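PDB 7JLZ: 16S rRNA methylase from Uncultured bacterium, which probably methylates N1 of A1408 in 16S rRNA of the 30S ribosomal subunit, a modification linked to aminoglycoside resistance. Local coordinates for residues M1-T5 with I77-G81; Y24-D30 with G48-I54; V39-K44 with E71-I77; G81-F86 with W103-L107; E176-L180 with P203-L207. One frame throughout, in Å; residues are numbered along the deposited sequence.

Contact 1 (M1-T5 with I77-G81). With SO4 (sulfate ion), chain D.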
# COMPACT_ATOMS: atom_id res chain seq x y z
N MET A 1 16.92 -4.52 -7.38
CA MET A 1 15.71 -5.09 -6.78
C MET A 1 15.18 -6.20 -7.68
O MET A 1 15.59 -6.32 -8.83
CB MET A 1 14.65 -4.02 -6.59
CG MET A 1 14.04 -3.54 -7.87
SD MET A 1 12.97 -2.11 -7.59
CE MET A 1 12.37 -1.87 -9.26
N LYS A 2 14.25 -7.01 -7.15
CA LYS A 2 13.81 -8.22 -7.82
C LYS A 2 12.35 -8.05 -8.25
O LYS A 2 11.46 -7.91 -7.41
CB LYS A 2 13.97 -9.43 -6.90
CG LYS A 2 15.43 -9.73 -6.50
CD LYS A 2 16.30 -10.11 -7.69
CE LYS A 2 17.71 -10.61 -7.25
NZ LYS A 2 18.52 -9.56 -6.57
N VAL A 3 12.13 -8.04 -9.57
CA VAL A 3 10.81 -7.85 -10.17
C VAL A 3 10.20 -9.21 -10.46
O VAL A 3 10.87 -10.08 -11.03
CB VAL A 3 10.92 -6.99 -11.45
CG1 VAL A 3 9.62 -6.97 -12.22
CG2 VAL A 3 11.35 -5.56 -11.09
N VAL A 4 8.95 -9.41 -10.05
CA VAL A 4 8.25 -10.68 -10.22
C VAL A 4 7.45 -10.65 -11.52
O VAL A 4 6.68 -9.72 -11.77
CB VAL A 4 7.32 -10.96 -9.02
CG1 VAL A 4 6.54 -12.27 -9.24
CG2 VAL A 4 8.10 -11.00 -7.71
N THR A 5 7.60 -11.71 -12.32
CA THR A 5 6.79 -11.92 -13.52
C THR A 5 6.44 -13.40 -13.56
O THR A 5 7.27 -14.23 -13.94
CB THR A 5 7.52 -11.48 -14.78
OG1 THR A 5 7.82 -10.08 -14.72
CG2 THR A 5 6.66 -11.73 -16.00
N ILE A 77 3.81 -3.03 -11.95
CA ILE A 77 5.03 -3.77 -11.69
C ILE A 77 4.97 -4.33 -10.27
O ILE A 77 4.36 -3.74 -9.37
CB ILE A 77 6.28 -2.89 -11.91
CG1 ILE A 77 7.55 -3.73 -11.88
CG2 ILE A 77 6.34 -1.77 -10.90
CD1 ILE A 77 8.80 -2.91 -12.05
N TYR A 78 5.59 -5.50 -10.08
CA TYR A 78 5.49 -6.27 -8.85
C TYR A 78 6.88 -6.65 -8.36
O TYR A 78 7.66 -7.24 -9.12
CB TYR A 78 4.64 -7.54 -9.07
CG TYR A 78 3.27 -7.22 -9.62
CD1 TYR A 78 3.06 -7.03 -10.99
CD2 TYR A 78 2.18 -7.10 -8.77
CE1 TYR A 78 1.81 -6.71 -11.49
CE2 TYR A 78 0.91 -6.80 -9.26
CZ TYR A 78 0.74 -6.61 -10.63
OH TYR A 78 -0.51 -6.30 -11.13
N ILE A 79 7.18 -6.34 -7.10
CA ILE A 79 8.54 -6.38 -6.58
C ILE A 79 8.58 -7.15 -5.27
O ILE A 79 7.66 -7.05 -4.45
CB ILE A 79 9.09 -4.95 -6.37
CG1 ILE A 79 9.14 -4.22 -7.71
CG2 ILE A 79 10.48 -4.94 -5.71
CD1 ILE A 79 9.48 -2.78 -7.57
N LEU A 80 9.65 -7.92 -5.06
CA LEU A 80 9.86 -8.58 -3.78
C LEU A 80 10.34 -7.57 -2.74
O LEU A 80 11.29 -6.81 -2.99
CB LEU A 80 10.88 -9.70 -3.90
CG LEU A 80 10.50 -10.99 -4.59
CD1 LEU A 80 11.64 -11.97 -4.44
CD2 LEU A 80 9.20 -11.54 -3.99
N GLY A 81 9.71 -7.56 -1.58
CA GLY A 81 10.15 -6.66 -0.53
C GLY A 81 9.32 -6.82 0.72
O GLY A 81 8.27 -7.46 0.72
S SO4 D . 20.01 -5.95 -3.89
O1 SO4 D . 19.27 -5.25 -4.91
O2 SO4 D . 19.10 -6.43 -2.88
O3 SO4 D . 20.96 -5.06 -3.29
O4 SO4 D . 20.69 -7.07 -4.48
O HOH W 1 13.54 -6.58 -4.41
O HOH W 2 6.18 -7.20 -12.65
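Strand 2-5 crosses the edge of strand 76-80 obliquely, at 125° between N-to-C directions. Val-3 and Ile-79 form a single bridge, framed by two hydrogen bonds: Leu-80 N to Lys-2 O (3.0 Å) and Val-4 N to Tyr-78 O (2.7 Å). Met-1 is p, t, t, bringing its CE to 3.5 Å from CD1 of Ile-79 (m, t). Met-1 N makes a weak hydrogen bond to sulfate O1 (3.5 Å), an ion probably from the crystallisation liquor. Val-3 CG2 (t) lies 3.8 Å from Ile-77 CD1 (t, t). Val-4, also t, places CG2 3.9 Å from CD2 of Leu-80 (m, t). Lys-2 (m, m, t, m) keeps CB 4.2 Å from Leu-80 CD1 while its end leads away. Tyr-78 (m) leads away too, its hydroxyl hydrogen-bonded to Ser-68. Water 1 joins Lys-2 N to Leu-80 O, water 2 Val-4 O to Tyr-78 N. Strand 2-5 also pairs with strand 8-11, probably the family's N-terminal hairpin. Direct hydrogen bonds are few, so waters and aliphatic contacts join the splayed ends.

Contact 2 (Y24-D30 with G48-I54); sequences YKKVEVD and GTLFIGI
Two parallel strands, 26-30 and 49-54, run with their axes 4.6 Å apart at closest approach and 20° between their directions. The register is Val-27 with Leu-50, Glu-28 with Phe-51, Val-29 with Ile-52 and Asp-30 with Gly-53, at CA-CA distances of 4.7 to 4.9 Å. Both backbones stay extended, with phi mostly from -90° to -130° and psi near 115° to 140°. The hydrogen bonds zigzag between the strands: Leu-50 N to Lys-26 O 2.9 Å, Glu-28 N to Leu-50 O 2.7 Å, Ile-52 N to Glu-28 O 2.8 Å, and Asp-30 N to Ile-52 O 2.7 Å. Ile-54 N to Asp-30 O, 3.3 Å, is weak. Helix 37-45 connects the strands, giving the first beta-alpha-beta unit of a Rossmann-like class I methyltransferase. On one face, Val-27 CG1 meets Ile-52 CD1 (3.9 Å) and Val-29 CG1 meets Ile-54 CD1 (3.7 Å). Both valines are t, and both isoleucines are m, t. Before the strand, Tyr-24 (m) lays a ring face over CB of Leu-50 (t, p), a CH-pi contact 3.8 Å from the centroid. The other face carries Glu-28 (t, t), Asp-30 (m) and Phe-51 (m). Glu-28 OE1 comes within 3.3 Å of Phe-51 CE2, and Asp-30 OD2 lies 3.6 Å from Phe-51 CD2, at the ring edge. Tyr-38 of helix 37-45 touches both acids.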
# COMPACT_ATOMS: atom_id res chain seq x y z
N TYR A 24 6.49 8.23 -16.40
CA TYR A 24 5.19 8.48 -15.82
C TYR A 24 5.16 9.80 -15.05
O TYR A 24 6.17 10.23 -14.49
CB TYR A 24 4.78 7.35 -14.89
CG TYR A 24 4.67 6.03 -15.61
CD1 TYR A 24 3.46 5.63 -16.17
CD2 TYR A 24 5.77 5.19 -15.72
CE1 TYR A 24 3.36 4.42 -16.83
CE2 TYR A 24 5.66 3.97 -16.36
CZ TYR A 24 4.45 3.60 -16.92
OH TYR A 24 4.34 2.40 -17.57
N LYS A 25 3.98 10.42 -15.02
CA LYS A 25 3.79 11.66 -14.27
C LYS A 25 3.46 11.42 -12.80
O LYS A 25 3.69 12.31 -11.98
CB LYS A 25 2.68 12.49 -14.91
CG LYS A 25 3.05 13.01 -16.29
CD LYS A 25 4.33 13.83 -16.23
CE LYS A 25 4.97 14.00 -17.61
NZ LYS A 25 5.68 12.76 -18.05
N LYS A 26 2.94 10.24 -12.46
CA LYS A 26 2.65 9.85 -11.08
C LYS A 26 3.14 8.43 -10.86
O LYS A 26 2.97 7.57 -11.73
CB LYS A 26 1.16 9.88 -10.74
CG LYS A 26 0.43 11.20 -10.87
CD LYS A 26 -1.04 10.96 -10.47
CE LYS A 26 -1.89 12.22 -10.51
NZ LYS A 26 -2.24 12.64 -11.90
N VAL A 27 3.69 8.18 -9.67
CA VAL A 27 4.08 6.84 -9.24
C VAL A 27 3.34 6.55 -7.94
O VAL A 27 3.27 7.40 -7.05
CB VAL A 27 5.60 6.72 -9.05
CG1 VAL A 27 5.97 5.36 -8.47
CG2 VAL A 27 6.32 6.97 -10.37
N GLU A 28 2.76 5.35 -7.85
CA GLU A 28 2.08 4.90 -6.65
C GLU A 28 2.67 3.57 -6.20
O GLU A 28 2.84 2.66 -7.01
CB GLU A 28 0.56 4.76 -6.88
CG GLU A 28 -0.14 4.17 -5.66
CD GLU A 28 -1.65 4.25 -5.75
OE1 GLU A 28 -2.16 5.20 -6.37
OE2 GLU A 28 -2.33 3.34 -5.20
N VAL A 29 2.99 3.47 -4.92
CA VAL A 29 3.48 2.23 -4.32
C VAL A 29 2.37 1.66 -3.46
O VAL A 29 1.79 2.39 -2.64
CB VAL A 29 4.76 2.48 -3.49
CG1 VAL A 29 5.13 1.24 -2.69
CG2 VAL A 29 5.90 2.94 -4.43
N ASP A 30 2.10 0.37 -3.61
CA ASP A 30 0.96 -0.30 -2.98
C ASP A 30 1.45 -1.46 -2.11
O ASP A 30 2.03 -2.42 -2.63
CB ASP A 30 -0.01 -0.81 -4.04
CG ASP A 30 -0.63 0.30 -4.82
OD1 ASP A 30 -1.14 1.24 -4.17
OD2 ASP A 30 -0.59 0.28 -6.07
N GLY A 48 -1.82 6.62 -16.93
CA GLY A 48 -0.80 7.62 -16.69
C GLY A 48 -0.01 7.47 -15.40
O GLY A 48 0.97 8.18 -15.19
N THR A 49 -0.42 6.54 -14.54
CA THR A 49 0.23 6.33 -13.25
C THR A 49 0.92 4.97 -13.25
O THR A 49 0.36 3.98 -13.74
CB THR A 49 -0.80 6.41 -12.12
OG1 THR A 49 -1.37 7.73 -12.08
CG2 THR A 49 -0.17 6.09 -10.78
N LEU A 50 2.13 4.92 -12.70
CA LEU A 50 2.82 3.65 -12.50
C LEU A 50 2.46 3.11 -11.12
O LEU A 50 2.65 3.80 -10.11
CB LEU A 50 4.33 3.82 -12.63
CG LEU A 50 5.19 2.58 -12.38
CD1 LEU A 50 4.94 1.50 -13.42
CD2 LEU A 50 6.68 2.98 -12.36
N PHE A 51 1.94 1.89 -11.07
CA PHE A 51 1.58 1.25 -9.81
C PHE A 51 2.57 0.14 -9.49
O PHE A 51 2.81 -0.75 -10.32
CB PHE A 51 0.15 0.69 -9.86
CG PHE A 51 -0.90 1.76 -10.03
CD1 PHE A 51 -1.24 2.22 -11.29
CD2 PHE A 51 -1.53 2.32 -8.92
CE1 PHE A 51 -2.19 3.21 -11.45
CE2 PHE A 51 -2.50 3.32 -9.09
CZ PHE A 51 -2.82 3.76 -10.35
N ILE A 52 3.11 0.16 -8.27
CA ILE A 52 4.14 -0.77 -7.84
C ILE A 52 3.65 -1.52 -6.62
O ILE A 52 3.47 -0.91 -5.56
CB ILE A 52 5.45 -0.04 -7.52
CG1 ILE A 52 5.86 0.82 -8.71
CG2 ILE A 52 6.51 -1.06 -7.12
CD1 ILE A 52 7.16 1.62 -8.49
N GLY A 53 3.46 -2.83 -6.74
CA GLY A 53 3.14 -3.67 -5.59
C GLY A 53 4.40 -4.30 -5.02
O GLY A 53 5.26 -4.76 -5.76
N ILE A 54 4.49 -4.34 -3.68
CA ILE A 54 5.64 -4.94 -2.99
C ILE A 54 5.15 -5.94 -1.96
O ILE A 54 4.43 -5.57 -1.03
CB ILE A 54 6.51 -3.86 -2.32
CG1 ILE A 54 6.83 -2.75 -3.32
CG2 ILE A 54 7.80 -4.48 -1.78
CD1 ILE A 54 7.59 -1.56 -2.69

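Contact 3 (V39-K44 with E71-I77); sequences VYKNAK and ENITNAI
A very short hydrogen bond marks this contact: Tyr-40 OH donates to Glu-71 OE2 at 2.4 Å. Tyr-40 is t at chi1, which swings its ring from the side of helix 37-45 toward Glu-71 (m, t). The same OE2 accepts from water 3 (2.7 Å), which is weakly bonded to Lys-44 NZ (3.1 Å). Lys-44 NZ itself stays 4.1 Å from Glu-71 OE2, beyond a salt bridge. Glu-71 OE1 pairs with Lys-67. Segment 39-44 is regular helix. Segment 71-77 leaves helix 58-70 through a Schellman motif with Asn-72 (phi 58°, psi 39°) at C-prime. It then makes a type I turn from Ile-73 to Ala-76 and enters strand 76-80. Ala-43 faces this turn. Its CB lies 3.6 Å from Ile-73 CG2 and 3.7 Å from Ala-76 CB. Val-39 CG1 (t) reaches Ala-76 CB at 3.8 Å. Ile-73 (m, m) sets CD1 3.6 Å from Lys-44 CG. Asn-75 (p) turns back so that ND2 donates to Ala-43 O (3.0 Å) and also to Thr-49 O. This is a helix packed against the turn from the next helix into an edge strand, as expected between successive beta-alpha units of a Rossmann-like fold.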
# COMPACT_ATOMS: atom_id res chain seq x y z
N VAL A 39 -3.06 -3.56 -7.58
CA VAL A 39 -2.12 -2.96 -8.54
C VAL A 39 -2.65 -3.10 -9.96
O VAL A 39 -2.72 -2.13 -10.72
CB VAL A 39 -0.74 -3.61 -8.39
CG1 VAL A 39 0.20 -3.11 -9.50
CG2 VAL A 39 -0.17 -3.30 -6.99
N TYR A 40 -3.05 -4.32 -10.32
CA TYR A 40 -3.58 -4.60 -11.65
C TYR A 40 -4.84 -3.79 -11.94
O TYR A 40 -4.96 -3.16 -13.00
CB TYR A 40 -3.88 -6.10 -11.74
CG TYR A 40 -4.74 -6.56 -12.90
CD1 TYR A 40 -4.18 -6.88 -14.13
CD2 TYR A 40 -6.11 -6.75 -12.75
CE1 TYR A 40 -4.97 -7.33 -15.19
CE2 TYR A 40 -6.90 -7.20 -13.79
CZ TYR A 40 -6.33 -7.49 -15.00
OH TYR A 40 -7.11 -7.94 -16.04
N LYS A 41 -5.80 -3.80 -11.02
CA LYS A 41 -7.05 -3.11 -11.26
C LYS A 41 -6.83 -1.61 -11.42
O LYS A 41 -7.39 -0.98 -12.32
CB LYS A 41 -8.03 -3.40 -10.12
CG LYS A 41 -8.47 -4.86 -10.07
CD LYS A 41 -9.45 -5.20 -11.19
CE LYS A 41 -10.04 -6.60 -11.05
NZ LYS A 41 -11.11 -6.88 -12.07
N ASN A 42 -5.98 -1.03 -10.57
CA ASN A 42 -5.77 0.41 -10.65
C ASN A 42 -4.94 0.80 -11.87
O ASN A 42 -5.23 1.81 -12.52
CB ASN A 42 -5.16 0.92 -9.34
CG ASN A 42 -6.22 1.20 -8.29
OD1 ASN A 42 -6.36 0.46 -7.32
ND2 ASN A 42 -6.98 2.27 -8.49
N ALA A 43 -3.95 -0.02 -12.22
CA ALA A 43 -3.17 0.24 -13.44
C ALA A 43 -4.06 0.27 -14.68
O ALA A 43 -3.93 1.15 -15.53
CB ALA A 43 -2.08 -0.82 -13.60
N LYS A 44 -4.98 -0.69 -14.80
CA LYS A 44 -5.89 -0.71 -15.94
C LYS A 44 -6.73 0.55 -16.03
O LYS A 44 -7.09 0.98 -17.12
CB LYS A 44 -6.81 -1.93 -15.87
CG LYS A 44 -6.16 -3.24 -16.25
CD LYS A 44 -7.10 -4.39 -15.95
CE LYS A 44 -8.38 -4.28 -16.75
NZ LYS A 44 -8.20 -4.84 -18.11
N GLU A 71 -1.58 -9.26 -20.51
CA GLU A 71 -2.54 -8.26 -20.97
C GLU A 71 -1.88 -6.93 -21.32
O GLU A 71 -2.60 -5.96 -21.59
CB GLU A 71 -3.63 -8.06 -19.92
CG GLU A 71 -4.56 -9.25 -19.79
CD GLU A 71 -5.32 -9.28 -18.48
OE1 GLU A 71 -5.36 -10.36 -17.85
OE2 GLU A 71 -5.86 -8.23 -18.08
N ASN A 72 -0.55 -6.87 -21.31
CA ASN A 72 0.19 -5.66 -21.67
C ASN A 72 -0.20 -4.48 -20.77
O ASN A 72 -0.34 -3.35 -21.23
CB ASN A 72 -0.02 -5.31 -23.15
CG ASN A 72 1.19 -4.61 -23.75
OD1 ASN A 72 2.34 -5.02 -23.53
ND2 ASN A 72 0.95 -3.55 -24.52
N ILE A 73 -0.40 -4.77 -19.49
CA ILE A 73 -0.65 -3.71 -18.49
C ILE A 73 0.73 -3.27 -18.00
O ILE A 73 1.22 -3.67 -16.95
CB ILE A 73 -1.55 -4.19 -17.35
CG1 ILE A 73 -2.81 -4.87 -17.89
CG2 ILE A 73 -1.92 -3.03 -16.43
CD1 ILE A 73 -3.69 -3.97 -18.72
N THR A 74 1.36 -2.40 -18.80
CA THR A 74 2.77 -2.08 -18.60
C THR A 74 3.01 -1.12 -17.44
O THR A 74 4.17 -0.96 -17.03
CB THR A 74 3.36 -1.51 -19.89
OG1 THR A 74 2.49 -0.51 -20.41
CG2 THR A 74 3.53 -2.61 -20.93
N ASN A 75 1.97 -0.49 -16.91
CA ASN A 75 2.12 0.40 -15.77
C ASN A 75 1.83 -0.30 -14.44
O ASN A 75 1.55 0.37 -13.44
CB ASN A 75 1.22 1.63 -15.93
CG ASN A 75 -0.26 1.27 -16.05
OD1 ASN A 75 -0.62 0.24 -16.62
ND2 ASN A 75 -1.11 2.13 -15.50
N ALA A 76 1.90 -1.63 -14.43
CA ALA A 76 1.82 -2.42 -13.20
C ALA A 76 3.12 -3.20 -13.07
O ALA A 76 3.50 -3.93 -13.99
CB ALA A 76 0.61 -3.36 -13.23
N ILE A 77 3.81 -3.03 -11.95
CA ILE A 77 5.03 -3.77 -11.69
C ILE A 77 4.97 -4.33 -10.27
O ILE A 77 4.36 -3.74 -9.37
CB ILE A 77 6.28 -2.89 -11.91
CG1 ILE A 77 7.55 -3.73 -11.88
CG2 ILE A 77 6.34 -1.77 -10.90
CD1 ILE A 77 8.80 -2.91 -12.05
O HOH W 3 -6.49 -6.45 -20.06

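Contact 4 (G81-F86 with W103-L107); sequences GSVEYF and WGSLL
The indole of Trp-103 packs against the backbone from Gly-81 to Val-83. Trp-103 CZ2 lies 3.8 Å from Gly-81 O, CH2 3.5 Å from Ser-82 C and CZ3 3.6 Å from Val-83 N. Trp-103 is t with chi2 at 66°, and its NE1 donates a hydrogen bond to Ile-54 O in strand 49-55. Phe-86 (t) meets the indole edge against edge, with CD2 3.8 Å from Trp-103 CH2. Both segments are irregular. Segment 103-107 makes a type II' turn from Trp-103 to Leu-106, with Gly-104 at phi 68°, psi -132°. Leu-106 N donates to Trp-103 O at 3.2 Å. Segment 81-86 curls so that Ser-82 N donates to Tyr-85 O (3.1 Å), while Tyr-85 N donates to Ser-82 OG (3.1 Å) in an ST motif. Val-83 (t) sets CG2 3.7 Å from Trp-103 CZ3 and 3.8 Å from Leu-106 CB. Glu-84 (m, p) bends across, and Ser-105 OG (p) donates to its OE1 at 2.7 Å. Water 5 joins Glu-84 OE2 (2.4 Å) to Ser-105 N (3.1 Å). Water 4 joins Val-83 N (3.0 Å) to Trp-103 O (3.1 Å). These loops follow strands 76-80 and 94-100, at the sheet end where class I methyltransferases commonly bind cofactor. One hydrogen bond joins side chains, water 5 links a carboxylate to a backbone NH, and water 4 bridges the backbones. An aromatic and aliphatic centre thus has polar links at its rim.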
# COMPACT_ATOMS: atom_id res chain seq x y z
N GLY A 81 9.71 -7.56 -1.58
CA GLY A 81 10.15 -6.66 -0.53
C GLY A 81 9.32 -6.82 0.72
O GLY A 81 8.27 -7.46 0.72
N SER A 82 9.83 -6.23 1.80
CA SER A 82 9.20 -6.25 3.11
C SER A 82 9.84 -5.10 3.89
O SER A 82 10.79 -4.48 3.41
CB SER A 82 9.43 -7.58 3.84
OG SER A 82 10.78 -7.71 4.24
N VAL A 83 9.30 -4.83 5.08
CA VAL A 83 9.92 -3.81 5.95
C VAL A 83 11.39 -4.12 6.15
O VAL A 83 12.25 -3.24 6.04
CB VAL A 83 9.19 -3.73 7.30
CG1 VAL A 83 10.02 -2.89 8.29
CG2 VAL A 83 7.81 -3.14 7.16
N GLU A 84 11.70 -5.38 6.46
CA GLU A 84 13.05 -5.78 6.81
C GLU A 84 13.98 -5.88 5.61
O GLU A 84 15.20 -5.77 5.77
CB GLU A 84 13.00 -7.12 7.55
CG GLU A 84 12.32 -7.07 8.92
CD GLU A 84 10.81 -6.84 8.87
OE1 GLU A 84 10.29 -6.21 9.81
OE2 GLU A 84 10.16 -7.30 7.90
N TYR A 85 13.43 -6.11 4.41
CA TYR A 85 14.19 -6.20 3.17
C TYR A 85 13.51 -5.29 2.16
O TYR A 85 12.85 -5.75 1.22
CB TYR A 85 14.28 -7.64 2.67
CG TYR A 85 15.06 -8.53 3.60
CD1 TYR A 85 16.45 -8.59 3.55
CD2 TYR A 85 14.41 -9.31 4.55
CE1 TYR A 85 17.17 -9.40 4.41
CE2 TYR A 85 15.11 -10.12 5.40
CZ TYR A 85 16.49 -10.17 5.33
OH TYR A 85 17.19 -10.99 6.19
N PHE A 86 13.63 -3.99 2.38
CA PHE A 86 12.93 -3.11 1.47
C PHE A 86 13.87 -2.61 0.37
O PHE A 86 15.03 -2.30 0.65
CB PHE A 86 12.36 -1.91 2.22
CG PHE A 86 11.41 -1.12 1.40
CD1 PHE A 86 11.88 -0.08 0.60
CD2 PHE A 86 10.07 -1.46 1.35
CE1 PHE A 86 11.00 0.62 -0.20
CE2 PHE A 86 9.19 -0.76 0.55
CZ PHE A 86 9.65 0.28 -0.23
N TRP A 103 0.92 -5.31 6.74
CA TRP A 103 2.05 -5.56 5.85
C TRP A 103 3.22 -5.86 6.77
O TRP A 103 4.09 -5.03 7.00
CB TRP A 103 2.32 -4.38 4.92
CG TRP A 103 3.23 -4.69 3.76
CD1 TRP A 103 2.97 -5.55 2.71
CD2 TRP A 103 4.55 -4.16 3.51
NE1 TRP A 103 4.03 -5.57 1.84
CE2 TRP A 103 5.01 -4.73 2.31
CE3 TRP A 103 5.37 -3.26 4.19
CZ2 TRP A 103 6.26 -4.43 1.76
CZ3 TRP A 103 6.61 -2.96 3.65
CH2 TRP A 103 7.04 -3.54 2.45
N GLY A 104 3.23 -7.08 7.31
CA GLY A 104 4.34 -7.49 8.16
C GLY A 104 4.36 -6.69 9.44
O GLY A 104 3.34 -6.51 10.11
N SER A 105 5.54 -6.17 9.79
CA SER A 105 5.71 -5.41 11.02
C SER A 105 5.27 -3.96 10.90
O SER A 105 5.29 -3.24 11.90
CB SER A 105 7.17 -5.47 11.45
OG SER A 105 8.00 -4.98 10.40
N LEU A 106 4.89 -3.50 9.71
CA LEU A 106 4.62 -2.08 9.50
C LEU A 106 3.39 -1.66 10.30
O LEU A 106 2.30 -2.20 10.10
CB LEU A 106 4.41 -1.80 8.01
CG LEU A 106 4.33 -0.32 7.65
CD1 LEU A 106 5.61 0.39 8.08
CD2 LEU A 106 4.09 -0.14 6.16
N LEU A 107 3.56 -0.67 11.18
CA LEU A 107 2.45 -0.13 11.98
C LEU A 107 1.76 -1.24 12.77
O LEU A 107 0.55 -1.21 12.99
CB LEU A 107 1.45 0.62 11.10
CG LEU A 107 1.94 1.88 10.38
CD1 LEU A 107 0.93 2.34 9.35
CD2 LEU A 107 2.28 3.00 11.37
O HOH W 4 6.69 -6.11 5.73
O HOH W 5 7.77 -7.47 8.14

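Contact 5 (E176-L180 with P203-L207); sequences EFGSL and PLYQL
This is an antiparallel strand pair at one border of the central seven-stranded sheet, between strand 172-179 and strand 205-211. The axes of segments 176-179 and 205-207 come to 4.7 Å, with directions 169° apart. Phe-177 with Leu-207 and Ser-179 with Tyr-205 are non-hydrogen-bonded pairs, each at CA-CA 4.5 Å. Gly-178 with Gln-206 is the hydrogen-bonded pair between them. Gly-178 N donates to Gln-206 O (3.0 Å), and Gln-206 N donates to Gly-178 O (2.8 Å). Beyond this pair, Leu-180 N donates to Leu-204 O at 2.9 Å. Gly-178 is nearly fully extended, at phi -174°, psi 173°. Phe-177 (t) and Leu-207 (m, p) share a face, with Phe-177 CD1 3.7 Å from Leu-207 CG. The Phe-177 ring also runs close to that of Tyr-205 (m). Their planes are 16° apart but slid so far that they barely overlap, with centroids 5.7 Å apart and Phe-177 CZ 3.6 Å from Tyr-205 CD1. Leu-180 has chi1 at -123°, between wells, and chi2 p. Its CD1 sits 3.5 Å from Gln-206 CB, and its CB is 3.9 Å from Leu-204 CB. Gln-206 (t, t) makes a weak hydrogen bond from NE2 to Glu-132 of strand 129-135. Strand 205-211, antiparallel to both 129-135 and 172-179 and inserted between them, matches the last strand of the class I methyltransferase sheet. Leu-185 of helix 182-185 touches both Leu-180 and Leu-204.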
# COMPACT_ATOMS: atom_id res chain seq x y z
N GLU A 176 -7.87 13.10 5.68
CA GLU A 176 -9.16 12.53 5.37
C GLU A 176 -9.36 11.27 6.19
O GLU A 176 -8.41 10.52 6.46
CB GLU A 176 -9.29 12.17 3.88
CG GLU A 176 -9.27 13.34 2.93
CD GLU A 176 -9.78 12.97 1.56
OE1 GLU A 176 -10.52 11.96 1.46
OE2 GLU A 176 -9.46 13.68 0.58
N PHE A 177 -10.62 11.02 6.54
CA PHE A 177 -11.02 9.78 7.20
C PHE A 177 -12.39 9.39 6.68
O PHE A 177 -13.25 10.26 6.53
CB PHE A 177 -11.07 9.93 8.73
CG PHE A 177 -11.77 8.79 9.43
CD1 PHE A 177 -11.06 7.66 9.81
CD2 PHE A 177 -13.12 8.85 9.72
CE1 PHE A 177 -11.70 6.61 10.45
CE2 PHE A 177 -13.76 7.81 10.36
CZ PHE A 177 -13.04 6.69 10.73
N GLY A 178 -12.61 8.11 6.44
CA GLY A 178 -13.96 7.70 6.08
C GLY A 178 -14.10 6.20 5.97
O GLY A 178 -13.12 5.45 6.06
N SER A 179 -15.34 5.77 5.80
CA SER A 179 -15.61 4.35 5.60
C SER A 179 -15.34 3.94 4.16
O SER A 179 -15.52 4.72 3.22
CB SER A 179 -17.07 4.03 5.94
OG SER A 179 -17.39 4.40 7.27
N LEU A 180 -14.92 2.69 3.99
CA LEU A 180 -14.83 2.09 2.66
C LEU A 180 -16.19 1.57 2.23
O LEU A 180 -16.95 1.04 3.04
CB LEU A 180 -13.81 0.95 2.67
CG LEU A 180 -12.62 0.98 1.71
CD1 LEU A 180 -11.75 2.17 1.97
CD2 LEU A 180 -11.81 -0.31 1.81
N PRO A 203 -16.42 -3.49 9.43
CA PRO A 203 -16.23 -2.25 8.69
C PRO A 203 -14.77 -2.06 8.31
O PRO A 203 -13.86 -2.51 9.00
CB PRO A 203 -16.69 -1.18 9.67
CG PRO A 203 -16.29 -1.74 10.99
CD PRO A 203 -16.37 -3.26 10.89
N LEU A 204 -14.57 -1.38 7.18
CA LEU A 204 -13.24 -1.01 6.73
C LEU A 204 -13.16 0.51 6.62
O LEU A 204 -14.14 1.17 6.28
CB LEU A 204 -12.88 -1.66 5.39
CG LEU A 204 -12.72 -3.19 5.39
CD1 LEU A 204 -12.31 -3.68 4.01
CD2 LEU A 204 -11.71 -3.65 6.44
N TYR A 205 -11.97 1.05 6.90
CA TYR A 205 -11.77 2.49 6.95
C TYR A 205 -10.60 2.88 6.07
O TYR A 205 -9.66 2.10 5.88
CB TYR A 205 -11.51 2.97 8.38
CG TYR A 205 -12.62 2.58 9.33
CD1 TYR A 205 -13.76 3.36 9.44
CD2 TYR A 205 -12.53 1.41 10.08
CE1 TYR A 205 -14.78 2.99 10.30
CE2 TYR A 205 -13.54 1.04 10.93
CZ TYR A 205 -14.66 1.84 11.04
OH TYR A 205 -15.66 1.46 11.90
N GLN A 206 -10.69 4.09 5.54
CA GLN A 206 -9.68 4.70 4.69
C GLN A 206 -9.22 5.99 5.37
O GLN A 206 -10.05 6.82 5.73
CB GLN A 206 -10.28 5.01 3.32
CG GLN A 206 -9.31 5.37 2.22
CD GLN A 206 -10.05 5.67 0.93
OE1 GLN A 206 -10.87 6.59 0.88
NE2 GLN A 206 -9.79 4.88 -0.11
N LEU A 207 -7.91 6.16 5.52
CA LEU A 207 -7.35 7.35 6.12
C LEU A 207 -6.30 7.88 5.17
O LEU A 207 -5.51 7.09 4.64
CB LEU A 207 -6.71 7.06 7.49
CG LEU A 207 -7.60 6.76 8.70
CD1 LEU A 207 -8.28 5.39 8.58
CD2 LEU A 207 -6.80 6.83 9.98

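Contact 2 is the most buried and lies deepest in the central sheet; the other four are partly buried. Contacts 1, 2 and 3 form one block. Phe-51 and Gly-53 of contact 2 pair with Asn-75, Ile-77 and Ile-79. Contact 1 adds the N-terminal strand to strand 76-80, and contact 3 a helix. Contact 4 joins the block where Trp-103 hydrogen-bonds Ile-54 and Phe-86 touches it. Contact 5 belongs to the same sheet but lies at its far border, centres about 29 Å from contact 1. Contacts 2 and 5 rely on regular strand pairing, parallel and antiparallel. Contacts 1, 3 and 4 recruit waters. In contacts 3 and 4 a carboxylate hydrogen-bonds across, whereas the acids of contact 2 lie buried against Phe-51.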